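Local coordinates for protein xylosidase (PDB 6XN2) that probably hydrolyses xylo-oligosaccharides to release xylose, as a family 43 glycoside hydrolase whose propeller-shaped catalytic domain holds a central calcium ion, at residues 258-263 with 308-313; 297-302 with 318-323. One frame throughout, in Å; residues are numbered along the deposited sequence.

Overall arrangement
Both contacts join strands of the mixed sheet, 257-264 and 292-299, to the three-stranded sheet 310-314, 317-324, 336-342; the four strands within 257-299 and the three within 310-342 form neighbouring blades of the five-bladed beta-propeller of family 43. Interaction 1 (258-263 with 308-313) and interaction 2 (297-302 with 318-323) have centres about 10 Å apart, and their segments alternate along the chain. Interaction 1 lies nearer the middle, about 7 Å from the chain centre against 11 Å. Adjacent strands 310-314 and 317-324 tie them together: Ser310 O is 2.8 Å from Phe321 N, a probable hydrogen bond. Interaction 1 thus combines ring-face packing with a calcium site at its inner end, near the xylose, while interaction 2 is apolar.

Interaction 1 of 2, residues 258-263 with 308-313; sequences GPWVHQ and HHSICL. With CA (calcium ion), chain D.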
ATOM      1  N   GLY A 258       1.179   4.270   2.784  1.00 28.79           N
ATOM      2  CA  GLY A 258       0.593   3.344   1.823  1.00 30.46           C
ATOM      3  C   GLY A 258      -0.094   3.896   0.583  1.00 29.86           C
ATOM      4  O   GLY A 258      -1.270   3.582   0.347  1.00 26.05           O
ATOM      5  N   PRO A 259       0.610   4.644  -0.247  1.00 27.91           N
ATOM      6  CA  PRO A 259      -0.011   5.163  -1.446  1.00 26.77           C
ATOM      7  C   PRO A 259      -0.332   4.090  -2.460  1.00 25.85           C
ATOM      8  O   PRO A 259       0.271   3.096  -2.497  1.00 24.78           O
ATOM      9  CB  PRO A 259       1.053   6.076  -2.024  1.00 30.60           C
ATOM     10  CG  PRO A 259       2.305   5.554  -1.532  1.00 26.83           C
ATOM     11  CD  PRO A 259       2.039   4.925  -0.213  1.00 27.81           C
ATOM     12  N   TRP A 260      -1.338   4.328  -3.257  1.00 24.08           N
ATOM     13  CA  TRP A 260      -1.691   3.424  -4.345  1.00 25.39           C
ATOM     14  C   TRP A 260      -2.266   4.277  -5.445  1.00 23.49           C
ATOM     15  O   TRP A 260      -2.988   5.233  -5.168  1.00 26.75           O
ATOM     16  CB  TRP A 260      -2.697   2.357  -3.895  1.00 25.25           C
ATOM     17  CG  TRP A 260      -3.091   1.377  -4.989  1.00 27.08           C
ATOM     18  CD1 TRP A 260      -4.116   1.519  -5.887  1.00 24.40           C
ATOM     19  CD2 TRP A 260      -2.465   0.118  -5.292  1.00 27.18           C
ATOM     20  NE1 TRP A 260      -4.164   0.429  -6.724  1.00 26.38           N
ATOM     21  CE2 TRP A 260      -3.163  -0.445  -6.384  1.00 27.39           C
ATOM     22  CE3 TRP A 260      -1.390  -0.594  -4.742  1.00 24.93           C
ATOM     23  CZ2 TRP A 260      -2.820  -1.684  -6.936  1.00 27.06           C
ATOM     24  CZ3 TRP A 260      -1.045  -1.816  -5.294  1.00 25.97           C
ATOM     25  CH2 TRP A 260      -1.761  -2.353  -6.379  1.00 24.11           C
ATOM     26  N   VAL A 261      -1.937   3.952  -6.692  1.00 26.45           N
ATOM     27  CA  VAL A 261      -2.487   4.702  -7.813  1.00 28.45           C
ATOM     28  C   VAL A 261      -3.095   3.746  -8.826  1.00 28.82           C
ATOM     29  O   VAL A 261      -2.492   2.736  -9.179  1.00 27.23           O
ATOM     30  CB  VAL A 261      -1.420   5.590  -8.501  1.00 30.05           C
ATOM     31  CG1 VAL A 261      -2.014   6.323  -9.705  1.00 26.60           C
ATOM     32  CG2 VAL A 261      -0.854   6.605  -7.511  1.00 24.74           C
ATOM     33  N   HIS A 262      -4.306   4.051  -9.274  1.00 29.87           N
ATOM     34  CA  HIS A 262      -4.885   3.299 -10.375  1.00 31.02           C
ATOM     35  C   HIS A 262      -5.465   4.257 -11.418  1.00 30.58           C
ATOM     36  O   HIS A 262      -5.770   5.423 -11.124  1.00 28.41           O
ATOM     37  CB  HIS A 262      -5.944   2.300  -9.868  1.00 29.61           C
ATOM     38  CG  HIS A 262      -7.256   2.920  -9.495  1.00 30.84           C
ATOM     39  ND1 HIS A 262      -7.534   3.376  -8.224  1.00 28.48           N
ATOM     40  CD2 HIS A 262      -8.379   3.126 -10.224  1.00 31.14           C
ATOM     41  CE1 HIS A 262      -8.767   3.853  -8.191  1.00 29.57           C
ATOM     42  NE2 HIS A 262      -9.300   3.718  -9.392  1.00 26.62           N
ATOM     43  N   GLN A 263      -5.610   3.763 -12.630  1.00 29.07           N
ATOM     44  CA  GLN A 263      -6.151   4.532 -13.706  1.00 31.17           C
ATOM     45  C   GLN A 263      -7.573   4.125 -14.018  1.00 33.06           C
ATOM     46  O   GLN A 263      -7.879   2.987 -14.088  1.00 31.24           O
ATOM     47  CB  GLN A 263      -5.311   4.366 -14.969  1.00 31.09           C
ATOM     48  CG  GLN A 263      -4.009   5.108 -14.970  1.00 30.80           C
ATOM     49  CD  GLN A 263      -3.265   4.983 -16.271  1.00 36.29           C
ATOM     50  OE1 GLN A 263      -2.635   4.024 -16.515  1.00 32.13           O
ATOM     51  NE2 GLN A 263      -3.359   5.982 -17.094  1.00 35.16           N
ATOM     52  N   HIS A 308      -4.488  -0.426   5.276  1.00 27.23           N
ATOM     53  CA  HIS A 308      -3.687  -0.440   4.078  1.00 25.99           C
ATOM     54  C   HIS A 308      -4.464  -1.110   2.973  1.00 29.13           C
ATOM     55  O   HIS A 308      -5.246  -1.951   3.242  1.00 25.85           O
ATOM     56  CB  HIS A 308      -2.453  -1.242   4.344  1.00 28.84           C
ATOM     57  CG  HIS A 308      -1.274  -0.819   3.551  1.00 27.02           C
ATOM     58  ND1 HIS A 308      -0.312  -0.011   4.073  1.00 29.39           N
ATOM     59  CD2 HIS A 308      -0.859  -1.151   2.318  1.00 28.16           C
ATOM     60  CE1 HIS A 308       0.620   0.186   3.175  1.00 33.82           C
ATOM     61  NE2 HIS A 308       0.306  -0.488   2.102  1.00 25.00           N
ATOM     62  N   HIS A 309      -4.197  -0.772   1.728  1.00 25.41           N
ATOM     63  CA  HIS A 309      -5.010  -1.309   0.674  1.00 29.10           C
ATOM     64  C   HIS A 309      -4.469  -1.254  -0.725  1.00 25.33           C
ATOM     65  O   HIS A 309      -3.439  -0.730  -0.957  1.00 26.15           O
ATOM     66  CB  HIS A 309      -6.222  -0.403   0.598  1.00 25.72           C
ATOM     67  CG  HIS A 309      -5.963   0.854  -0.171  1.00 27.26           C
ATOM     68  ND1 HIS A 309      -4.972   1.735   0.167  1.00 24.82           N
ATOM     69  CD2 HIS A 309      -6.485   1.312  -1.325  1.00 28.16           C
ATOM     70  CE1 HIS A 309      -4.943   2.714  -0.708  1.00 29.50           C
ATOM     71  NE2 HIS A 309      -5.844   2.476  -1.626  1.00 26.33           N
ATOM     72  N   SER A 310      -5.161  -1.910  -1.632  1.00 25.47           N
ATOM     73  CA  SER A 310      -4.913  -1.693  -3.043  1.00 28.91           C
ATOM     74  C   SER A 310      -6.247  -1.706  -3.777  1.00 28.17           C
ATOM     75  O   SER A 310      -7.262  -2.140  -3.231  1.00 29.62           O
ATOM     76  CB  SER A 310      -3.943  -2.734  -3.607  1.00 27.46           C
ATOM     77  OG  SER A 310      -4.454  -4.046  -3.515  1.00 26.00           O
ATOM     78  N   ILE A 311      -6.236  -1.204  -5.003  1.00 28.81           N
ATOM     79  CA  ILE A 311      -7.424  -1.179  -5.843  1.00 27.10           C
ATOM     80  C   ILE A 311      -7.087  -1.787  -7.197  1.00 29.99           C
ATOM     81  O   ILE A 311      -6.153  -1.348  -7.876  1.00 29.72           O
ATOM     82  CB  ILE A 311      -7.959   0.250  -6.021  1.00 25.02           C
ATOM     83  CG1 ILE A 311      -8.475   0.797  -4.687  1.00 25.87           C
ATOM     84  CG2 ILE A 311      -9.037   0.285  -7.101  1.00 28.92           C
ATOM     85  CD1 ILE A 311      -8.728   2.287  -4.704  1.00 28.10           C
ATOM     86  N   CYS A 312      -7.832  -2.814  -7.575  1.00 26.36           N
ATOM     87  CA  CYS A 312      -7.438  -3.573  -8.779  1.00 30.21           C
ATOM     88  C   CYS A 312      -8.650  -4.044  -9.575  1.00 33.78           C
ATOM     89  O   CYS A 312      -9.611  -4.468  -8.983  1.00 29.72           O
ATOM     90  CB  CYS A 312      -6.678  -4.803  -8.315  1.00 30.22           C
ATOM     91  SG  CYS A 312      -6.096  -5.864  -9.651  1.00 32.84           S
ATOM     92  N   LEU A 313      -8.559  -3.952 -10.889  1.00 30.88           N
ATOM     93  CA  LEU A 313      -9.643  -4.408 -11.780  1.00 35.70           C
ATOM     94  C   LEU A 313      -9.388  -5.864 -12.151  1.00 34.60           C
ATOM     95  O   LEU A 313      -8.306  -6.163 -12.601  1.00 36.15           O
ATOM     96  CB  LEU A 313      -9.639  -3.525 -13.024  1.00 34.58           C
ATOM     97  CG  LEU A 313     -10.647  -3.888 -14.105  1.00 34.90           C
ATOM     98  CD1 LEU A 313     -12.054  -3.839 -13.563  1.00 36.75           C
ATOM     99  CD2 LEU A 313     -10.503  -2.956 -15.282  1.00 36.30           C
TER
HETATM  100 CA    CA D 401       0.908  -0.745  -0.438  1.00 32.72          CA
HETATM  101  O   HOH W   1      -2.950   2.325   1.991  1.00 28.98           O
HETATM  102  O   HOH W   2      -1.083   0.951  -0.832  1.00 29.54           O
HETATM  103  O   HOH W   3       1.882   1.683  -0.723  1.00 23.62           O
HETATM  104  O   HOH W   4      -1.007  -2.348  -1.181  1.00 30.72           O
HETATM  105  O   HOH W   5       1.568  -1.194  -2.911  1.00 28.69           O
HETATM  106  O   HOH W   6       3.534  -0.898  -0.223  1.00 24.89           O
HETATM  107  O   HOH W   7       1.389  -3.295   0.012  1.00 22.45           O
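The indole of Trp260 carries Ser310 CB over one face in a CH-pi contact, 3.3 Å from the centroid of the six-membered ring and 5° off its normal, with Ile311 N over the same face toward the rim; water 5 lies at the ring edge. With CG anti to the backbone N (chi1 -179°), the indole reaches across to strand 310-313. There NE1 donates to Ile311 O at 2.9 Å, on a lone pair in the carbonyl plane, although the acceptor is tilted from the indole plane and the N-H...O angle is only 130°. Ile311 CG2 makes a CH-pi contact over one face of the His262 ring, 3.8 Å from its centroid; this ring also stacks with Tyr269, and His262 NE2 is hydrogen-bonded to His344 NE2. The His308 ring receives calcium at its edge through NE2 at 2.6 Å, and its CE1 lies 3.4 Å from Gly258 CA. Six waters complete the calcium shell. Water 3 donates to Pro259 O and water 4 to His309 O, while water 1, outside the shell, links Gly258 O to His309 ND1. His309 NE2 is hydrogen-bonded to Ser271 OG. One direct histidine bond and water-mediated carbonyl contacts therefore couple both segments to the calcium, beside the xylose that touches His308.

Interaction 2 of 2, residues 297-302 with 318-323; sequences VLLAPV and WYLFYH
Leu298 and Leu299 meet Leu320 with their methyl branches, and the contact is almost wholly apolar, with no hydrogen bond between the segments 297-302 and 318-323. Leu298 CD2 lies 3.6 Å from Leu320 CD1, the two side chains lying alongside and pointing opposite ways. The other branch of Leu320 serves Leu299: Leu320 CD2 is 3.7 Å from Leu299 CD1, and these two chains run obliquely to one another. Leu320 CD1 thus meets Leu298, and CD2 chiefly Leu299.

The second group of contacts is aliphatic against tyrosine. Leu299 turns its remaining branch to Tyr322, Leu299 CD2 standing 3.8 Å from Tyr322 CB, and the side chains meet at about a right angle. Val302 CG1 is 4.0 Å from Tyr322 CD2. Tyr322 CG lies between its backbone N and carbonyl carbon (chi1 61°), a placement that brings the ring beside both Leu299 and Val302. Tyr322 OH is hydrogen-bonded to Ser39 OG, so its hydroxyl has a partner beyond the apolar contact.

Side chain meets backbone at the last pair, where Val302 CG2 is 3.6 Å from His323 O. This is van der Waals contact. The imidazole of His323 is hydrogen-bonded instead to Thr306 OG1 through NE2 and to Asp50 N through ND1.

In the fold, Leu298 and Leu299 both pair with Ile280 as a classic beta bulge, where the chain turns a corner at Leu298. The chain from 298 to 302 then follows the direction of 320 to 323 to within 20°. Leu298 also touches Ile311 on strand 310-314, and Tyr322 touches Lys338 on strand 336-342, placing the apolar cluster between the C-terminal end of strand 292-299, with the loop after it, and the middle strand, 317-324, of the three-stranded sheet.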
ATOM      1  N   VAL A 297     -13.373   9.948   1.298  1.00 30.05           N
ATOM      2  CA  VAL A 297     -13.020   8.736   1.984  1.00 29.74           C
ATOM      3  C   VAL A 297     -13.448   7.537   1.178  1.00 35.50           C
ATOM      4  O   VAL A 297     -14.552   7.435   0.764  1.00 30.99           O
ATOM      5  CB  VAL A 297     -13.702   8.665   3.350  1.00 33.98           C
ATOM      6  CG1 VAL A 297     -13.413   7.382   4.045  1.00 34.66           C
ATOM      7  CG2 VAL A 297     -13.317   9.825   4.219  1.00 35.20           C
ATOM      8  N   LEU A 298     -12.540   6.611   1.020  1.00 31.96           N
ATOM      9  CA  LEU A 298     -12.760   5.430   0.213  1.00 30.85           C
ATOM     10  C   LEU A 298     -13.063   4.218   1.103  1.00 31.27           C
ATOM     11  O   LEU A 298     -13.913   3.387   0.779  1.00 32.28           O
ATOM     12  CB  LEU A 298     -11.525   5.202  -0.657  1.00 31.43           C
ATOM     13  CG  LEU A 298     -11.512   4.142  -1.737  1.00 32.47           C
ATOM     14  CD1 LEU A 298     -10.650   4.667  -2.864  1.00 30.40           C
ATOM     15  CD2 LEU A 298     -10.939   2.861  -1.181  1.00 37.39           C
ATOM     16  N   LEU A 299     -12.415   4.167   2.237  1.00 29.65           N
ATOM     17  CA  LEU A 299     -12.653   3.128   3.184  1.00 31.24           C
ATOM     18  C   LEU A 299     -12.798   3.725   4.555  1.00 30.06           C
ATOM     19  O   LEU A 299     -11.944   4.392   5.006  1.00 28.20           O
ATOM     20  CB  LEU A 299     -11.538   2.085   3.188  1.00 28.75           C
ATOM     21  CG  LEU A 299     -11.651   0.870   4.104  1.00 31.54           C
ATOM     22  CD1 LEU A 299     -12.817  -0.021   3.761  1.00 27.65           C
ATOM     23  CD2 LEU A 299     -10.386   0.050   4.130  1.00 27.48           C
ATOM     24  N   ALA A 300     -13.810   3.305   5.283  1.00 30.54           N
ATOM     25  CA  ALA A 300     -13.983   3.721   6.654  1.00 31.96           C
ATOM     26  C   ALA A 300     -13.058   2.934   7.569  1.00 31.71           C
ATOM     27  O   ALA A 300     -12.465   1.967   7.197  1.00 25.31           O
ATOM     28  CB  ALA A 300     -15.409   3.541   7.084  1.00 30.50           C
ATOM     29  N   PRO A 301     -12.961   3.359   8.816  1.00 30.80           N
ATOM     30  CA  PRO A 301     -12.041   2.703   9.722  1.00 28.72           C
ATOM     31  C   PRO A 301     -12.203   1.225   9.918  1.00 28.19           C
ATOM     32  O   PRO A 301     -13.279   0.758  10.030  1.00 28.96           O
ATOM     33  CB  PRO A 301     -12.255   3.457  11.021  1.00 28.04           C
ATOM     34  CG  PRO A 301     -12.718   4.785  10.611  1.00 27.70           C
ATOM     35  CD  PRO A 301     -13.543   4.564   9.407  1.00 31.21           C
ATOM     36  N   VAL A 302     -11.095   0.527   9.955  1.00 27.71           N
ATOM     37  CA  VAL A 302     -11.080  -0.912  10.180  1.00 25.55           C
ATOM     38  C   VAL A 302     -10.642  -1.227  11.607  1.00 29.03           C
ATOM     39  O   VAL A 302     -10.098  -0.360  12.295  1.00 26.81           O
ATOM     40  CB  VAL A 302     -10.132  -1.623   9.199  1.00 27.57           C
ATOM     41  CG1 VAL A 302     -10.652  -1.505   7.763  1.00 27.64           C
ATOM     42  CG2 VAL A 302      -8.726  -1.034   9.311  1.00 28.83           C
ATOM     43  N   TRP A 318     -14.027  -3.949 -10.330  1.00 39.07           N
ATOM     44  CA  TRP A 318     -12.970  -3.341  -9.519  1.00 34.87           C
ATOM     45  C   TRP A 318     -13.100  -3.841  -8.093  1.00 34.72           C
ATOM     46  O   TRP A 318     -14.209  -3.973  -7.573  1.00 34.47           O
ATOM     47  CB  TRP A 318     -13.045  -1.813  -9.514  1.00 33.67           C
ATOM     48  CG  TRP A 318     -12.559  -1.135 -10.739  1.00 34.50           C
ATOM     49  CD1 TRP A 318     -13.318  -0.697 -11.781  1.00 36.51           C
ATOM     50  CD2 TRP A 318     -11.208  -0.766 -11.042  1.00 32.20           C
ATOM     51  NE1 TRP A 318     -12.525  -0.095 -12.721  1.00 36.06           N
ATOM     52  CE2 TRP A 318     -11.224  -0.122 -12.293  1.00 36.31           C
ATOM     53  CE3 TRP A 318      -9.984  -0.922 -10.379  1.00 32.00           C
ATOM     54  CZ2 TRP A 318     -10.065   0.362 -12.902  1.00 35.25           C
ATOM     55  CZ3 TRP A 318      -8.834  -0.443 -10.987  1.00 34.62           C
ATOM     56  CH2 TRP A 318      -8.885   0.195 -12.231  1.00 31.06           C
ATOM     57  N   TYR A 319     -11.990  -4.034  -7.434  1.00 32.10           N
ATOM     58  CA  TYR A 319     -12.038  -4.433  -6.066  1.00 32.56           C
ATOM     59  C   TYR A 319     -11.149  -3.600  -5.196  1.00 31.99           C
ATOM     60  O   TYR A 319     -10.166  -3.115  -5.636  1.00 29.82           O
ATOM     61  CB  TYR A 319     -11.549  -5.856  -5.905  1.00 31.26           C
ATOM     62  CG  TYR A 319     -12.355  -6.900  -6.559  1.00 34.31           C
ATOM     63  CD1 TYR A 319     -13.411  -7.479  -5.924  1.00 34.58           C
ATOM     64  CD2 TYR A 319     -12.043  -7.327  -7.802  1.00 35.72           C
ATOM     65  CE1 TYR A 319     -14.143  -8.454  -6.523  1.00 34.87           C
ATOM     66  CE2 TYR A 319     -12.772  -8.297  -8.424  1.00 36.86           C
ATOM     67  CZ  TYR A 319     -13.827  -8.854  -7.781  1.00 38.18           C
ATOM     68  OH  TYR A 319     -14.522  -9.811  -8.404  1.00 35.80           O
ATOM     69  N   LEU A 320     -11.590  -3.410  -3.967  1.00 31.61           N
ATOM     70  CA  LEU A 320     -10.761  -2.863  -2.909  1.00 27.89           C
ATOM     71  C   LEU A 320     -10.194  -4.030  -2.111  1.00 28.39           C
ATOM     72  O   LEU A 320     -10.944  -4.873  -1.610  1.00 29.44           O
ATOM     73  CB  LEU A 320     -11.563  -1.931  -1.990  1.00 30.36           C
ATOM     74  CG  LEU A 320     -10.774  -1.441  -0.769  1.00 29.11           C
ATOM     75  CD1 LEU A 320      -9.703  -0.477  -1.224  1.00 27.02           C
ATOM     76  CD2 LEU A 320     -11.646  -0.811   0.318  1.00 28.80           C
ATOM     77  N   PHE A 321      -8.873  -4.101  -2.021  1.00 26.27           N
ATOM     78  CA  PHE A 321      -8.229  -5.058  -1.132  1.00 25.77           C
ATOM     79  C   PHE A 321      -7.749  -4.305   0.089  1.00 28.04           C
ATOM     80  O   PHE A 321      -7.151  -3.244  -0.036  1.00 26.52           O
ATOM     81  CB  PHE A 321      -7.066  -5.762  -1.825  1.00 26.99           C
ATOM     82  CG  PHE A 321      -7.494  -6.691  -2.915  1.00 28.43           C
ATOM     83  CD1 PHE A 321      -7.880  -6.198  -4.149  1.00 30.32           C
ATOM     84  CD2 PHE A 321      -7.516  -8.061  -2.704  1.00 30.39           C
ATOM     85  CE1 PHE A 321      -8.279  -7.059  -5.164  1.00 29.11           C
ATOM     86  CE2 PHE A 321      -7.914  -8.925  -3.714  1.00 31.06           C
ATOM     87  CZ  PHE A 321      -8.296  -8.415  -4.941  1.00 28.83           C
ATOM     88  N   TYR A 322      -8.023  -4.833   1.271  1.00 24.26           N
ATOM     89  CA  TYR A 322      -7.665  -4.124   2.486  1.00 24.59           C
ATOM     90  C   TYR A 322      -7.369  -5.143   3.562  1.00 30.03           C
ATOM     91  O   TYR A 322      -7.298  -6.341   3.271  1.00 24.80           O
ATOM     92  CB  TYR A 322      -8.783  -3.164   2.908  1.00 25.92           C
ATOM     93  CG  TYR A 322     -10.111  -3.825   3.218  1.00 26.24           C
ATOM     94  CD1 TYR A 322     -10.935  -4.297   2.197  1.00 27.41           C
ATOM     95  CD2 TYR A 322     -10.557  -3.951   4.537  1.00 27.48           C
ATOM     96  CE1 TYR A 322     -12.148  -4.905   2.479  1.00 28.29           C
ATOM     97  CE2 TYR A 322     -11.774  -4.556   4.830  1.00 26.80           C
ATOM     98  CZ  TYR A 322     -12.566  -5.026   3.796  1.00 31.30           C
ATOM     99  OH  TYR A 322     -13.775  -5.626   4.078  1.00 26.82           O
ATOM    100  N   HIS A 323      -7.177  -4.687   4.795  1.00 26.56           N
ATOM    101  CA  HIS A 323      -6.998  -5.625   5.898  1.00 27.58           C
ATOM    102  C   HIS A 323      -7.623  -5.115   7.193  1.00 27.80           C
ATOM    103  O   HIS A 323      -7.948  -3.932   7.325  1.00 27.58           O
ATOM    104  CB  HIS A 323      -5.504  -5.946   6.108  1.00 26.41           C
ATOM    105  CG  HIS A 323      -4.694  -4.817   6.681  1.00 28.82           C
ATOM    106  ND1 HIS A 323      -3.591  -4.292   6.039  1.00 27.58           N
ATOM    107  CD2 HIS A 323      -4.806  -4.137   7.847  1.00 27.03           C
ATOM    108  CE1 HIS A 323      -3.071  -3.329   6.779  1.00 28.87           C
ATOM    109  NE2 HIS A 323      -3.795  -3.208   7.877  1.00 26.02           N
TER